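Local coordinates for CELL WALL surface anchor family protein (Streptococcus pneumoniae, PDB 2X9Y) that probably serves as the backbone subunit (RrgB) of the pneumococcal pilus, a shaft of Cna-B-like domains anchored to the cell wall, at residues Ala16-Pro21 against Glu40-Ile45. The protein carries 1 engineered substitution. Numbering follows the deposited sequence.
Sequences ANPDTP and EIVTKI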
loop_
_atom_site.group_PDB
_atom_site.type_symbol
_atom_site.label_atom_id
_atom_site.label_comp_id
_atom_site.label_asym_id
_atom_site.label_seq_id
_atom_site.Cartn_x
_atom_site.Cartn_y
_atom_site.Cartn_z
ATOM N N ALA A 16 -12.592 -2.924 -15.816
ATOM C CA ALA A 16 -13.803 -2.347 -15.239
ATOM C C ALA A 16 -15.030 -2.779 -16.038
ATOM O O ALA A 16 -14.983 -2.859 -17.265
ATOM C CB ALA A 16 -13.703 -0.837 -15.183
ATOM N N ASN A 17 -16.124 -3.058 -15.333
ATOM C CA ASN A 17 -17.337 -3.571 -15.960
ATOM C C ASN A 17 -18.522 -3.519 -14.996
ATOM O O ASN A 17 -18.696 -4.422 -14.177
ATOM C CB ASN A 17 -17.111 -5.007 -16.436
ATOM C CG ASN A 17 -18.246 -5.529 -17.300
ATOM O OD1 ASN A 17 -19.424 -5.275 -17.032
ATOM N ND2 ASN A 17 -17.894 -6.272 -18.341
ATOM N N PRO A 18 -19.345 -2.460 -15.095
ATOM C CA PRO A 18 -20.449 -2.226 -14.154
ATOM C C PRO A 18 -21.468 -3.360 -14.136
ATOM O O PRO A 18 -22.129 -3.579 -13.120
ATOM C CB PRO A 18 -21.099 -0.942 -14.688
ATOM C CG PRO A 18 -20.030 -0.278 -15.497
ATOM C CD PRO A 18 -19.252 -1.398 -16.111
ATOM N N ASP A 19 -21.583 -4.080 -15.246
ATOM C CA ASP A 19 -22.587 -5.130 -15.373
ATOM C C ASP A 19 -22.114 -6.458 -14.792
ATOM O O ASP A 19 -22.870 -7.150 -14.111
ATOM C CB ASP A 19 -22.994 -5.291 -16.838
ATOM C CG ASP A 19 -23.820 -4.121 -17.338
ATOM O OD1 ASP A 19 -24.958 -3.954 -16.847
ATOM O OD2 ASP A 19 -23.338 -3.367 -18.214
ATOM N N THR A 20 -20.862 -6.811 -15.067
ATOM C CA THR A 20 -20.263 -8.022 -14.513
ATOM C C THR A 20 -18.885 -7.717 -13.948
ATOM O O THR A 20 -17.874 -7.923 -14.623
ATOM C CB THR A 20 -20.120 -9.131 -15.573
ATOM O OG1 THR A 20 -19.672 -8.559 -16.810
ATOM C CG2 THR A 20 -21.448 -9.839 -15.793
ATOM N N PRO A 21 -18.840 -7.212 -12.706
ATOM C CA PRO A 21 -17.573 -6.882 -12.050
ATOM C C PRO A 21 -16.697 -8.115 -11.919
ATOM O O PRO A 21 -17.212 -9.203 -11.662
ATOM C CB PRO A 21 -18.009 -6.400 -10.665
ATOM C CG PRO A 21 -19.436 -5.964 -10.842
ATOM C CD PRO A 21 -20.005 -6.895 -11.861
ATOM N N GLU A 40 -9.104 2.287 -13.709
ATOM C CA GLU A 40 -10.160 2.616 -14.639
ATOM C C GLU A 40 -11.474 2.572 -13.885
ATOM O O GLU A 40 -11.784 1.578 -13.222
ATOM C CB GLU A 40 -10.162 1.592 -15.767
ATOM C CG GLU A 40 -11.215 1.794 -16.834
ATOM C CD GLU A 40 -11.175 0.688 -17.878
ATOM O OE1 GLU A 40 -11.463 -0.478 -17.524
ATOM O OE2 GLU A 40 -10.846 0.983 -19.049
ATOM N N ILE A 41 -12.229 3.660 -13.960
ATOM C CA ILE A 41 -13.560 3.702 -13.375
ATOM C C ILE A 41 -14.603 3.857 -14.471
ATOM O O ILE A 41 -14.551 4.808 -15.248
ATOM C CB ILE A 41 -13.718 4.878 -12.402
ATOM C CG1 ILE A 41 -12.628 4.838 -11.330
ATOM C CG2 ILE A 41 -15.105 4.852 -11.773
ATOM C CD1 ILE A 41 -12.503 6.131 -10.558
ATOM N N VAL A 42 -15.546 2.923 -14.534
ATOM C CA VAL A 42 -16.632 3.009 -15.503
ATOM C C VAL A 42 -17.976 3.250 -14.819
ATOM O O VAL A 42 -18.378 2.499 -13.930
ATOM C CB VAL A 42 -16.725 1.738 -16.357
ATOM C CG1 VAL A 42 -17.858 1.865 -17.365
ATOM C CG2 VAL A 42 -15.405 1.477 -17.060
ATOM N N THR A 43 -18.664 4.306 -15.241
ATOM C CA THR A 43 -19.962 4.657 -14.687
ATOM C C THR A 43 -21.010 4.707 -15.793
ATOM O O THR A 43 -20.768 5.276 -16.856
ATOM C CB THR A 43 -19.924 6.033 -13.995
ATOM O OG1 THR A 43 -18.832 6.078 -13.067
ATOM C CG2 THR A 43 -21.235 6.300 -13.259
ATOM N N LYS A 44 -22.165 4.100 -15.541
ATOM C CA LYS A 44 -23.291 4.166 -16.468
ATOM C C LYS A 44 -24.366 5.088 -15.899
ATOM O O LYS A 44 -24.922 4.825 -14.835
ATOM C CB LYS A 44 -23.884 2.775 -16.699
ATOM C CG LYS A 44 -22.943 1.767 -17.337
ATOM C CD LYS A 44 -22.720 2.040 -18.814
ATOM C CE LYS A 44 -22.081 0.834 -19.493
ATOM N NZ LYS A 44 -21.619 1.132 -20.878
ATOM N N ILE A 45 -24.650 6.174 -16.606
ATOM C CA ILE A 45 -25.701 7.100 -16.197
ATOM C C ILE A 45 -26.961 6.871 -17.026
ATOM O O ILE A 45 -26.893 6.799 -18.255
ATOM C CB ILE A 45 -25.238 8.559 -16.325
ATOM C CG1 ILE A 45 -24.158 8.850 -15.285
ATOM C CG2 ILE A 45 -26.412 9.514 -16.169
ATOM C CD1 ILE A 45 -23.462 10.167 -15.481
#
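Ala16, Pro18 and Val42 form the apolar centre of this contact, where the loop following strand 7-12 folds back over the face of strand 36-45 that carries Glu40, Val42 and Lys44. Val42 divides its two methyls between the loop residues. Its CG1, anti to the backbone N (chi1 -179°), meets Pro18 CG at 3.6 Å, while CG2 is directed to Ala16 and lies 3.4 Å from its CB. The proline ring and the valine side chain cross at about a right angle, and Pro18 CG also reaches the aliphatic part of Lys44, 4.0 Å from its CG.

Hydrogen bonding adds one link across the segments. The backbone N of Ala16 donates to Glu40 OE1 over 3.2 Å; it meets the oxygen almost head-on, in line with its C-O bond, and with N-H...O bent to 143° the geometry is less than ideal. With CG anti to the backbone N and the chain extended beyond it, Glu40 brings its carboxylate near the start of the loop; Gly14 N adds a weak bond to the same oxygen, and Lys116 is a distant, weak ion partner of OE2.

Within the loop, Asn17 OD1 accepts from Thr20 N at 2.9 Å in an almost straight bond (171°), the donor lying above the carbonyl plane. Asp19 N adds a weak bond to the same oxygen, in an Asx motif that begins at Asn17 and holds the turn through Pro18 and Asp19.

Asp19 OD2 and Lys44 NZ, of opposite charge, stay 5.5 Å apart and form no salt bridge; the amine is hydrogen-bonded to Thr114 OG1 on strand 113-123. The chemistry implies a loop held near its beginning by a carboxylate that accepts from two backbone N-H groups, one of them weakly, and laid against the sheet by small apolar groups, with any attraction between Asp19 and Lys44 probably modest.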